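Local coordinates for protein succinate dehydrogenase subunit C (Mycolicibacterium smegmatis MC2 51, PDB 6LUM) that probably anchors succinate dehydrogenase in the membrane as a haem-binding transmembrane subunit, helping pass electrons from succinate oxidation to quinone, at residues F[84-89]-F[116-121]; F[91-96]-F[109-114]. All coordinates share one frame; numbering follows the deposited sequence.

Interaction 1 (F[84-89]-F[116-121]); sequences VLFHAL and GLFLVI. With HEM (protoporphyrin IX containing Fe), chain B.
Phe118 has CG anti to the backbone N (chi1 -180°), which carries CG out toward helix 71-99; the ring beyond it lies against the backbone of Phe86. Leu85, with CG likewise anti to its N (chi1 -170°), leans toward the same ring. Phe86 N sits at the CD2-CE2 edge in the ring plane; Phe86 CB, 3.6 Å from Phe118 CE2, lies oblique to it. Leu85 CG meets Phe118 CD2 obliquely at 4.1 Å, while Leu89 crosses the side chain of Phe118 at about a right angle, its CD1 3.8 Å from Phe118 CB. One turn further along helix 107-136, Ile121 CG2 rests on Leu85 CD2 at 3.8 Å. The pairing is antiparallel: the last two transmembrane helices of the subunit pack here through apolar side chains, and the axes of 84-89 and 116-121 run at 151° and come within 10.2 Å. The ring of Phe86 heads away from helix 107-136 and, like Phe118, touches a bound phosphatidylethanolamine; Phe122 adds a second ring beside Phe118. On another side of helix 71-99, His87 turns an edge of its imidazole to the haem. CE1 is modelled 2.6 Å from the haem FE, but which ring atom really faces the iron is doubtful; the position is consistent with an axial ligand of a b-type haem. An alanine here would take the imidazole away, and would probably leave the iron without a ligand on this side and His33 without its stacking partner. Ala88 borders the same haem, its CB 4.0 Å from HEM CMC.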
ATOM      1  N   VAL F  84      -7.546   1.613 -49.457  1.00 13.88           N
ATOM      2  CA  VAL F  84      -8.643   2.099 -48.628  1.00 13.88           C
ATOM      3  C   VAL F  84      -9.722   1.038 -48.488  1.00 13.88           C
ATOM      4  O   VAL F  84     -10.312   0.873 -47.415  1.00 13.88           O
ATOM      5  CB  VAL F  84      -9.210   3.408 -49.199  1.00 13.88           C
ATOM      6  CG1 VAL F  84     -10.305   3.935 -48.308  1.00 13.88           C
ATOM      7  CG2 VAL F  84      -8.124   4.434 -49.325  1.00 13.88           C
ATOM      8  N   LEU F  85      -9.987   0.288 -49.551  1.00 15.14           N
ATOM      9  CA  LEU F  85     -11.033  -0.721 -49.485  1.00 15.14           C
ATOM     10  C   LEU F  85     -10.652  -1.848 -48.535  1.00 15.14           C
ATOM     11  O   LEU F  85     -11.467  -2.279 -47.707  1.00 15.14           O
ATOM     12  CB  LEU F  85     -11.304  -1.246 -50.887  1.00 15.14           C
ATOM     13  CG  LEU F  85     -12.505  -2.144 -51.095  1.00 15.14           C
ATOM     14  CD1 LEU F  85     -13.747  -1.457 -50.603  1.00 15.14           C
ATOM     15  CD2 LEU F  85     -12.612  -2.460 -52.560  1.00 15.14           C
ATOM     16  N   PHE F  86      -9.411  -2.333 -48.624  1.00 14.97           N
ATOM     17  CA  PHE F  86      -8.989  -3.385 -47.708  1.00 14.97           C
ATOM     18  C   PHE F  86      -8.976  -2.891 -46.274  1.00 14.97           C
ATOM     19  O   PHE F  86      -9.397  -3.608 -45.365  1.00 14.97           O
ATOM     20  CB  PHE F  86      -7.612  -3.928 -48.070  1.00 14.97           C
ATOM     21  CG  PHE F  86      -7.120  -4.959 -47.095  1.00 14.97           C
ATOM     22  CD1 PHE F  86      -7.544  -6.267 -47.179  1.00 14.97           C
ATOM     23  CD2 PHE F  86      -6.282  -4.611 -46.063  1.00 14.97           C
ATOM     24  CE1 PHE F  86      -7.120  -7.196 -46.272  1.00 14.97           C
ATOM     25  CE2 PHE F  86      -5.866  -5.543 -45.158  1.00 14.97           C
ATOM     26  CZ  PHE F  86      -6.282  -6.833 -45.265  1.00 14.97           C
ATOM     27  N   HIS F  87      -8.463  -1.685 -46.044  1.00 24.51           N
ATOM     28  CA  HIS F  87      -8.446  -1.148 -44.693  1.00 24.51           C
ATOM     29  C   HIS F  87      -9.848  -1.049 -44.118  1.00 24.51           C
ATOM     30  O   HIS F  87     -10.071  -1.397 -42.961  1.00 24.51           O
ATOM     31  CB  HIS F  87      -7.774   0.211 -44.690  1.00 24.51           C
ATOM     32  CG  HIS F  87      -7.066   0.522 -43.422  1.00 24.51           C
ATOM     33  ND1 HIS F  87      -7.672   1.166 -42.375  1.00 24.51           N
ATOM     34  CD2 HIS F  87      -5.801   0.275 -43.030  1.00 24.51           C
ATOM     35  CE1 HIS F  87      -6.810   1.302 -41.390  1.00 24.51           C
ATOM     36  NE2 HIS F  87      -5.667   0.768 -41.761  1.00 24.51           N
ATOM     37  N   ALA F  88     -10.814  -0.606 -44.917  1.00 12.43           N
ATOM     38  CA  ALA F  88     -12.177  -0.479 -44.421  1.00 12.43           C
ATOM     39  C   ALA F  88     -12.766  -1.832 -44.062  1.00 12.43           C
ATOM     40  O   ALA F  88     -13.353  -2.001 -42.988  1.00 12.43           O
ATOM     41  CB  ALA F  88     -13.040   0.220 -45.460  1.00 12.43           C
ATOM     42  N   LEU F  89     -12.608  -2.818 -44.945  1.00 10.42           N
ATOM     43  CA  LEU F  89     -13.172  -4.141 -44.682  1.00 10.42           C
ATOM     44  C   LEU F  89     -12.528  -4.801 -43.465  1.00 10.42           C
ATOM     45  O   LEU F  89     -13.220  -5.315 -42.574  1.00 10.42           O
ATOM     46  CB  LEU F  89     -13.011  -5.015 -45.917  1.00 10.42           C
ATOM     47  CG  LEU F  89     -13.784  -4.560 -47.143  1.00 10.42           C
ATOM     48  CD1 LEU F  89     -13.354  -5.369 -48.328  1.00 10.42           C
ATOM     49  CD2 LEU F  89     -15.256  -4.724 -46.908  1.00 10.42           C
ATOM     50  N   GLY F 116     -13.599 -12.275 -50.019  1.00 24.46           N
ATOM     51  CA  GLY F 116     -14.552 -12.323 -51.119  1.00 24.46           C
ATOM     52  C   GLY F 116     -15.098 -10.956 -51.488  1.00 24.46           C
ATOM     53  O   GLY F 116     -15.147 -10.592 -52.669  1.00 24.46           O
ATOM     54  N   LEU F 117     -15.519 -10.182 -50.485  1.00 23.54           N
ATOM     55  CA  LEU F 117     -16.038  -8.841 -50.738  1.00 23.54           C
ATOM     56  C   LEU F 117     -14.989  -7.961 -51.396  1.00 23.54           C
ATOM     57  O   LEU F 117     -15.298  -7.189 -52.309  1.00 23.54           O
ATOM     58  CB  LEU F 117     -16.519  -8.202 -49.440  1.00 23.54           C
ATOM     59  CG  LEU F 117     -17.831  -8.733 -48.879  1.00 23.54           C
ATOM     60  CD1 LEU F 117     -18.359  -7.817 -47.802  1.00 23.54           C
ATOM     61  CD2 LEU F 117     -18.843  -8.887 -49.986  1.00 23.54           C
ATOM     62  N   PHE F 118     -13.743  -8.043 -50.933  1.00 25.53           N
ATOM     63  CA  PHE F 118     -12.692  -7.240 -51.537  1.00 25.53           C
ATOM     64  C   PHE F 118     -12.515  -7.596 -52.998  1.00 25.53           C
ATOM     65  O   PHE F 118     -12.440  -6.706 -53.845  1.00 25.53           O
ATOM     66  CB  PHE F 118     -11.373  -7.416 -50.787  1.00 25.53           C
ATOM     67  CG  PHE F 118     -10.242  -6.614 -51.358  1.00 25.53           C
ATOM     68  CD1 PHE F 118      -9.477  -7.101 -52.394  1.00 25.53           C
ATOM     69  CD2 PHE F 118      -9.939  -5.373 -50.855  1.00 25.53           C
ATOM     70  CE1 PHE F 118      -8.443  -6.358 -52.918  1.00 25.53           C
ATOM     71  CE2 PHE F 118      -8.905  -4.636 -51.376  1.00 25.53           C
ATOM     72  CZ  PHE F 118      -8.159  -5.129 -52.405  1.00 25.53           C
ATOM     73  N   LEU F 119     -12.443  -8.886 -53.322  1.00 32.92           N
ATOM     74  CA  LEU F 119     -12.257  -9.257 -54.722  1.00 32.92           C
ATOM     75  C   LEU F 119     -13.416  -8.767 -55.582  1.00 32.92           C
ATOM     76  O   LEU F 119     -13.206  -8.181 -56.649  1.00 32.92           O
ATOM     77  CB  LEU F 119     -12.068 -10.766 -54.854  1.00 32.92           C
ATOM     78  CG  LEU F 119     -10.713 -11.227 -54.321  1.00 32.92           C
ATOM     79  CD1 LEU F 119     -10.590 -12.733 -54.383  1.00 32.92           C
ATOM     80  CD2 LEU F 119      -9.583 -10.555 -55.090  1.00 32.92           C
ATOM     81  N   VAL F 120     -14.650  -8.960 -55.116  1.00 32.39           N
ATOM     82  CA  VAL F 120     -15.804  -8.499 -55.889  1.00 32.39           C
ATOM     83  C   VAL F 120     -15.726  -6.998 -56.135  1.00 32.39           C
ATOM     84  O   VAL F 120     -15.683  -6.535 -57.286  1.00 32.39           O
ATOM     85  CB  VAL F 120     -17.110  -8.865 -55.168  1.00 32.39           C
ATOM     86  CG1 VAL F 120     -18.275  -8.193 -55.845  1.00 32.39           C
ATOM     87  CG2 VAL F 120     -17.307 -10.354 -55.155  1.00 32.39           C
ATOM     88  N   ILE F 121     -15.711  -6.216 -55.054  1.00 30.22           N
ATOM     89  CA  ILE F 121     -15.800  -4.769 -55.177  1.00 30.22           C
ATOM     90  C   ILE F 121     -14.589  -4.218 -55.910  1.00 30.22           C
ATOM     91  O   ILE F 121     -14.695  -3.241 -56.654  1.00 30.22           O
ATOM     92  CB  ILE F 121     -15.957  -4.128 -53.791  1.00 30.22           C
ATOM     93  CG1 ILE F 121     -17.175  -4.691 -53.072  1.00 30.22           C
ATOM     94  CG2 ILE F 121     -16.118  -2.641 -53.918  1.00 30.22           C
ATOM     95  CD1 ILE F 121     -17.402  -4.073 -51.724  1.00 30.22           C
TER
HETATM   96  CHA HEM B 203      -6.079   1.545 -37.532  1.00 24.51           C
HETATM   97  CHB HEM B 203      -5.114   5.051 -40.650  1.00 24.51           C
HETATM   98  CHC HEM B 203      -9.543   4.419 -42.401  1.00 24.51           C
HETATM   99  CHD HEM B 203     -10.628   1.097 -39.120  1.00 24.51           C
HETATM  100  C1A HEM B 203      -5.402   2.461 -38.290  1.00 24.51           C
HETATM  101  C2A HEM B 203      -3.982   2.700 -38.282  1.00 24.51           C
HETATM  102  C3A HEM B 203      -3.723   3.665 -39.140  1.00 24.51           C
HETATM  103  C4A HEM B 203      -4.962   4.075 -39.718  1.00 24.51           C
HETATM  104  CMA HEM B 203      -2.353   4.264 -39.476  1.00 24.51           C
HETATM  105  CAA HEM B 203      -2.941   1.963 -37.436  1.00 24.51           C
HETATM  106  CBA HEM B 203      -2.835   0.523 -37.886  1.00 24.51           C
HETATM  107  CGA HEM B 203      -2.177  -0.247 -36.789  1.00 24.51           C
HETATM  108  O1A HEM B 203      -1.860  -1.431 -37.003  1.00 24.51           O
HETATM  109  O2A HEM B 203      -1.977   0.322 -35.696  1.00 24.51           O
HETATM  110  C1B HEM B 203      -6.280   5.232 -41.320  1.00 24.51           C
HETATM  111  C2B HEM B 203      -6.583   6.354 -42.147  1.00 24.51           C
HETATM  112  C3B HEM B 203      -7.809   6.142 -42.623  1.00 24.51           C
HETATM  113  C4B HEM B 203      -8.307   4.920 -42.101  1.00 24.51           C
HETATM  114  CMB HEM B 203      -5.599   7.512 -42.388  1.00 24.51           C
HETATM  115  CAB HEM B 203      -8.688   6.977 -43.545  1.00 24.51           C
HETATM  116  CBB HEM B 203      -8.394   8.246 -43.742  1.00 24.51           C
HETATM  117  C1C HEM B 203     -10.208   3.454 -41.705  1.00 24.51           C
HETATM  118  C2C HEM B 203     -11.507   2.959 -42.025  1.00 24.51           C
HETATM  119  C3C HEM B 203     -11.830   2.047 -41.131  1.00 24.51           C
HETATM  120  C4C HEM B 203     -10.731   1.918 -40.207  1.00 24.51           C
HETATM  121  CMC HEM B 203     -12.370   3.414 -43.208  1.00 24.51           C
HETATM  122  CAC HEM B 203     -13.162   1.291 -41.160  1.00 24.51           C
HETATM  123  CBC HEM B 203     -13.576   0.520 -40.161  1.00 24.51           C
HETATM  124  C1D HEM B 203      -9.504   0.996 -38.345  1.00 24.51           C
HETATM  125  C2D HEM B 203      -9.387   0.312 -37.084  1.00 24.51           C
HETATM  126  C3D HEM B 203      -8.141   0.449 -36.670  1.00 24.51           C
HETATM  127  C4D HEM B 203      -7.407   1.213 -37.631  1.00 24.51           C
HETATM  128  CMD HEM B 203     -10.503  -0.440 -36.343  1.00 24.51           C
HETATM  129  CAD HEM B 203      -7.547  -0.108 -35.382  1.00 24.51           C
HETATM  130  CBD HEM B 203      -6.689  -1.288 -35.778  1.00 24.51           C
HETATM  131  CGD HEM B 203      -6.107  -1.870 -34.538  1.00 24.51           C
HETATM  132  O1D HEM B 203      -6.215  -1.199 -33.487  1.00 24.51           O
HETATM  133  O2D HEM B 203      -5.552  -2.991 -34.612  1.00 24.51           O
HETATM  134  NA  HEM B 203      -5.979   3.321 -39.188  1.00 24.51           N
HETATM  135  NB  HEM B 203      -7.348   4.371 -41.296  1.00 24.51           N
HETATM  136  NC  HEM B 203      -9.753   2.799 -40.593  1.00 24.51           N
HETATM  137  ND  HEM B 203      -8.274   1.541 -38.648  1.00 24.51           N
HETATM  138 FE   HEM B 203      -7.866   3.071 -39.885  1.00 24.51          FE

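Interaction 2 (F[91-96]-F[109-114]); sequences GIRVIL and QMLAVI. With HEM (protoporphyrin IX containing Fe), chain B.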
ATOM      1  N   GLY F  91     -10.997  -3.337 -41.035  1.00  8.29           N
ATOM      2  CA  GLY F  91     -11.359  -2.615 -39.838  1.00  8.29           C
ATOM      3  C   GLY F  91     -12.742  -2.966 -39.361  1.00  8.29           C
ATOM      4  O   GLY F  91     -12.997  -2.978 -38.160  1.00  8.29           O
ATOM      5  N   ILE F  92     -13.658  -3.247 -40.284  1.00  6.20           N
ATOM      6  CA  ILE F  92     -14.961  -3.755 -39.866  1.00  6.20           C
ATOM      7  C   ILE F  92     -14.798  -5.076 -39.138  1.00  6.20           C
ATOM      8  O   ILE F  92     -15.419  -5.310 -38.097  1.00  6.20           O
ATOM      9  CB  ILE F  92     -15.903  -3.899 -41.071  1.00  6.20           C
ATOM     10  CG1 ILE F  92     -16.282  -2.532 -41.620  1.00  6.20           C
ATOM     11  CG2 ILE F  92     -17.144  -4.638 -40.669  1.00  6.20           C
ATOM     12  CD1 ILE F  92     -17.009  -2.612 -42.918  1.00  6.20           C
ATOM     13  N   ARG F  93     -13.956  -5.960 -39.672  1.00  7.63           N
ATOM     14  CA  ARG F  93     -13.700  -7.237 -39.006  1.00  7.63           C
ATOM     15  C   ARG F  93     -13.153  -7.032 -37.599  1.00  7.63           C
ATOM     16  O   ARG F  93     -13.581  -7.694 -36.650  1.00  7.63           O
ATOM     17  CB  ARG F  93     -12.735  -8.069 -39.835  1.00  7.63           C
ATOM     18  CG  ARG F  93     -12.394  -9.391 -39.231  1.00  7.63           C
ATOM     19  CD  ARG F  93     -11.241 -10.035 -39.941  1.00  7.63           C
ATOM     20  NE  ARG F  93      -9.984  -9.675 -39.314  1.00  7.63           N
ATOM     21  CZ  ARG F  93      -9.206 -10.527 -38.668  1.00  7.63           C
ATOM     22  NH1 ARG F  93      -9.546 -11.793 -38.590  1.00  7.63           N
ATOM     23  NH2 ARG F  93      -8.079 -10.116 -38.118  1.00  7.63           N
ATOM     24  N   VAL F  94     -12.200  -6.119 -37.446  1.00  7.28           N
ATOM     25  CA  VAL F  94     -11.595  -5.858 -36.140  1.00  7.28           C
ATOM     26  C   VAL F  94     -12.614  -5.275 -35.167  1.00  7.28           C
ATOM     27  O   VAL F  94     -12.669  -5.662 -33.994  1.00  7.28           O
ATOM     28  CB  VAL F  94     -10.384  -4.928 -36.304  1.00  7.28           C
ATOM     29  CG1 VAL F  94      -9.894  -4.493 -34.980  1.00  7.28           C
ATOM     30  CG2 VAL F  94      -9.297  -5.618 -37.050  1.00  7.28           C
ATOM     31  N   ILE F  95     -13.426  -4.325 -35.628  1.00  5.89           N
ATOM     32  CA  ILE F  95     -14.463  -3.747 -34.779  1.00  5.89           C
ATOM     33  C   ILE F  95     -15.438  -4.822 -34.329  1.00  5.89           C
ATOM     34  O   ILE F  95     -15.901  -4.825 -33.186  1.00  5.89           O
ATOM     35  CB  ILE F  95     -15.189  -2.614 -35.523  1.00  5.89           C
ATOM     36  CG1 ILE F  95     -14.297  -1.389 -35.644  1.00  5.89           C
ATOM     37  CG2 ILE F  95     -16.453  -2.242 -34.821  1.00  5.89           C
ATOM     38  CD1 ILE F  95     -14.691  -0.479 -36.759  1.00  5.89           C
ATOM     39  N   LEU F  96     -15.777  -5.746 -35.226  1.00  8.11           N
ATOM     40  CA  LEU F  96     -16.693  -6.814 -34.858  1.00  8.11           C
ATOM     41  C   LEU F  96     -16.082  -7.715 -33.807  1.00  8.11           C
ATOM     42  O   LEU F  96     -16.739  -8.063 -32.826  1.00  8.11           O
ATOM     43  CB  LEU F  96     -17.075  -7.621 -36.088  1.00  8.11           C
ATOM     44  CG  LEU F  96     -18.252  -7.076 -36.871  1.00  8.11           C
ATOM     45  CD1 LEU F  96     -18.614  -8.038 -37.957  1.00  8.11           C
ATOM     46  CD2 LEU F  96     -19.403  -6.866 -35.944  1.00  8.11           C
ATOM     47  N   GLN F 109     -13.816 -16.907 -40.399  1.00 20.19           N
ATOM     48  CA  GLN F 109     -14.988 -16.741 -41.246  1.00 20.19           C
ATOM     49  C   GLN F 109     -15.082 -15.317 -41.770  1.00 20.19           C
ATOM     50  O   GLN F 109     -15.219 -15.100 -42.978  1.00 20.19           O
ATOM     51  CB  GLN F 109     -16.249 -17.110 -40.476  1.00 20.19           C
ATOM     52  CG  GLN F 109     -16.563 -18.575 -40.512  1.00 20.19           C
ATOM     53  CD  GLN F 109     -15.692 -19.382 -39.595  1.00 20.19           C
ATOM     54  OE1 GLN F 109     -14.833 -20.135 -40.044  1.00 20.19           O
ATOM     55  NE2 GLN F 109     -15.929 -19.262 -38.297  1.00 20.19           N
ATOM     56  N   MET F 110     -15.016 -14.334 -40.871  1.00 13.33           N
ATOM     57  CA  MET F 110     -15.008 -12.941 -41.297  1.00 13.33           C
ATOM     58  C   MET F 110     -13.885 -12.676 -42.279  1.00 13.33           C
ATOM     59  O   MET F 110     -14.051 -11.910 -43.230  1.00 13.33           O
ATOM     60  CB  MET F 110     -14.856 -12.016 -40.098  1.00 13.33           C
ATOM     61  CG  MET F 110     -15.947 -12.069 -39.079  1.00 13.33           C
ATOM     62  SD  MET F 110     -15.628 -10.825 -37.833  1.00 13.33           S
ATOM     63  CE  MET F 110     -16.382 -11.563 -36.406  1.00 13.33           C
ATOM     64  N   LEU F 111     -12.728 -13.285 -42.059  1.00 12.94           N
ATOM     65  CA  LEU F 111     -11.589 -13.027 -42.927  1.00 12.94           C
ATOM     66  C   LEU F 111     -11.849 -13.528 -44.344  1.00 12.94           C
ATOM     67  O   LEU F 111     -11.562 -12.834 -45.325  1.00 12.94           O
ATOM     68  CB  LEU F 111     -10.346 -13.665 -42.322  1.00 12.94           C
ATOM     69  CG  LEU F 111      -8.985 -13.381 -42.920  1.00 12.94           C
ATOM     70  CD1 LEU F 111      -8.759 -11.906 -42.907  1.00 12.94           C
ATOM     71  CD2 LEU F 111      -7.967 -14.063 -42.061  1.00 12.94           C
ATOM     72  N   ALA F 112     -12.415 -14.724 -44.476  1.00 16.27           N
ATOM     73  CA  ALA F 112     -12.744 -15.224 -45.809  1.00 16.27           C
ATOM     74  C   ALA F 112     -13.846 -14.394 -46.459  1.00 16.27           C
ATOM     75  O   ALA F 112     -13.813 -14.135 -47.671  1.00 16.27           O
ATOM     76  CB  ALA F 112     -13.155 -16.689 -45.734  1.00 16.27           C
ATOM     77  N   VAL F 113     -14.827 -13.958 -45.669  1.00 16.70           N
ATOM     78  CA  VAL F 113     -15.911 -13.148 -46.214  1.00 16.70           C
ATOM     79  C   VAL F 113     -15.377 -11.831 -46.755  1.00 16.70           C
ATOM     80  O   VAL F 113     -15.770 -11.389 -47.838  1.00 16.70           O
ATOM     81  CB  VAL F 113     -16.998 -12.922 -45.153  1.00 16.70           C
ATOM     82  CG1 VAL F 113     -17.974 -11.875 -45.621  1.00 16.70           C
ATOM     83  CG2 VAL F 113     -17.718 -14.220 -44.863  1.00 16.70           C
ATOM     84  N   ILE F 114     -14.476 -11.182 -46.020  1.00 16.56           N
ATOM     85  CA  ILE F 114     -13.967  -9.909 -46.513  1.00 16.56           C
ATOM     86  C   ILE F 114     -12.983 -10.116 -47.651  1.00 16.56           C
ATOM     87  O   ILE F 114     -12.845  -9.243 -48.503  1.00 16.56           O
ATOM     88  CB  ILE F 114     -13.343  -9.058 -45.394  1.00 16.56           C
ATOM     89  CG1 ILE F 114     -11.988  -9.605 -44.981  1.00 16.56           C
ATOM     90  CG2 ILE F 114     -14.278  -8.947 -44.211  1.00 16.56           C
ATOM     91  CD1 ILE F 114     -11.293  -8.753 -43.987  1.00 16.56           C
TER
HETATM   92  CHA HEM B 203      -6.079   1.545 -37.532  1.00 24.51           C
HETATM   93  CHB HEM B 203      -5.114   5.051 -40.650  1.00 24.51           C
HETATM   94  CHC HEM B 203      -9.543   4.419 -42.401  1.00 24.51           C
HETATM   95  CHD HEM B 203     -10.628   1.097 -39.120  1.00 24.51           C
HETATM   96  C1A HEM B 203      -5.402   2.461 -38.290  1.00 24.51           C
HETATM   97  C2A HEM B 203      -3.982   2.700 -38.282  1.00 24.51           C
HETATM   98  C3A HEM B 203      -3.723   3.665 -39.140  1.00 24.51           C
HETATM   99  C4A HEM B 203      -4.962   4.075 -39.718  1.00 24.51           C
HETATM  100  CMA HEM B 203      -2.353   4.264 -39.476  1.00 24.51           C
HETATM  101  CAA HEM B 203      -2.941   1.963 -37.436  1.00 24.51           C
HETATM  102  CBA HEM B 203      -2.835   0.523 -37.886  1.00 24.51           C
HETATM  103  CGA HEM B 203      -2.177  -0.247 -36.789  1.00 24.51           C
HETATM  104  O1A HEM B 203      -1.860  -1.431 -37.003  1.00 24.51           O
HETATM  105  O2A HEM B 203      -1.977   0.322 -35.696  1.00 24.51           O
HETATM  106  C1B HEM B 203      -6.280   5.232 -41.320  1.00 24.51           C
HETATM  107  C2B HEM B 203      -6.583   6.354 -42.147  1.00 24.51           C
HETATM  108  C3B HEM B 203      -7.809   6.142 -42.623  1.00 24.51           C
HETATM  109  C4B HEM B 203      -8.307   4.920 -42.101  1.00 24.51           C
HETATM  110  CMB HEM B 203      -5.599   7.512 -42.388  1.00 24.51           C
HETATM  111  CAB HEM B 203      -8.688   6.977 -43.545  1.00 24.51           C
HETATM  112  CBB HEM B 203      -8.394   8.246 -43.742  1.00 24.51           C
HETATM  113  C1C HEM B 203     -10.208   3.454 -41.705  1.00 24.51           C
HETATM  114  C2C HEM B 203     -11.507   2.959 -42.025  1.00 24.51           C
HETATM  115  C3C HEM B 203     -11.830   2.047 -41.131  1.00 24.51           C
HETATM  116  C4C HEM B 203     -10.731   1.918 -40.207  1.00 24.51           C
HETATM  117  CMC HEM B 203     -12.370   3.414 -43.208  1.00 24.51           C
HETATM  118  CAC HEM B 203     -13.162   1.291 -41.160  1.00 24.51           C
HETATM  119  CBC HEM B 203     -13.576   0.520 -40.161  1.00 24.51           C
HETATM  120  C1D HEM B 203      -9.504   0.996 -38.345  1.00 24.51           C
HETATM  121  C2D HEM B 203      -9.387   0.312 -37.084  1.00 24.51           C
HETATM  122  C3D HEM B 203      -8.141   0.449 -36.670  1.00 24.51           C
HETATM  123  C4D HEM B 203      -7.407   1.213 -37.631  1.00 24.51           C
HETATM  124  CMD HEM B 203     -10.503  -0.440 -36.343  1.00 24.51           C
HETATM  125  CAD HEM B 203      -7.547  -0.108 -35.382  1.00 24.51           C
HETATM  126  CBD HEM B 203      -6.689  -1.288 -35.778  1.00 24.51           C
HETATM  127  CGD HEM B 203      -6.107  -1.870 -34.538  1.00 24.51           C
HETATM  128  O1D HEM B 203      -6.215  -1.199 -33.487  1.00 24.51           O
HETATM  129  O2D HEM B 203      -5.552  -2.991 -34.612  1.00 24.51           O
HETATM  130  NA  HEM B 203      -5.979   3.321 -39.188  1.00 24.51           N
HETATM  131  NB  HEM B 203      -7.348   4.371 -41.296  1.00 24.51           N
HETATM  132  NC  HEM B 203      -9.753   2.799 -40.593  1.00 24.51           N
HETATM  133  ND  HEM B 203      -8.274   1.541 -38.648  1.00 24.51           N
HETATM  134 FE   HEM B 203      -7.866   3.071 -39.885  1.00 24.51          FE
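Arg93 and Met110 supply most of the packing, crossing obliquely at the pair whose CA atoms are nearest between the two segments. Among the van der Waals contacts, the aliphatic arm of the arginine comes first: Arg93 CG lies 3.7 Å from Met110 CB and nearly as close to the sulfur, and its CD continues past the backbone of Leu111 to Ile114 CD1, 4.2 Å away. Met110 runs extended beyond CG (chi2 -176°), which carries SD on toward Leu96, further along helix 71-99; Leu96 CB is 3.9 Å from Met110 SD, with the methyl CE close by. Leu96 also touches a bound phosphatidylethanolamine, which puts that flank against lipid.

These helices form an antiparallel transmembrane hairpin; the axes of 91-96 and 109-114 cross at 160° and approach to 10.1 Å, and this contact lies at the end near the short connection between the helices. The charged end of the arginine also meets an apolar side chain. The chain of Arg93 bends at chi3 (92°), which turns NE off the line of the arm; the guanidinium beyond then has Leu111 CD1 over one face, and its NH1 is 4.3 Å from Leu111 CB. The same arginine packs on Thr232 of subunit B, so the side chain reaches from the hairpin to the iron-sulfur subunit. Leu111 in turn rests on Pro25 and Ser29 at the start of helix 25-52.

Contacts with the haem come from another face of helix 71-99. Ile95 CD1 is 3.7 Å from HEM CBC, and Gly91 C approaches that same vinyl carbon. The lack of a side chain at Gly91 is consistent with the porphyrin edge lying so near.

How the interactions relate
Helix 25-52 comes first in the chain, followed by the short helix 58-67, and then helix 71-99 carries residues 84-89 and 91-96 in succession. After the turn, helix 107-136 returns with 109-114 and then 116-121, so the pairings occur in reverse order: interaction 2 closes the inner loop of 12 residues, and interaction 1 closes the wider one of 26 that contains it. They nest without crossing, as two consecutive levels of one hairpin with centres about 10 Å apart. Leu89 CD1 bridges them, 3.9 Å from Ile114 O. Through helix 71-99 both levels border the same haem, while helix 107-136 packs against helix 71-99 on another side.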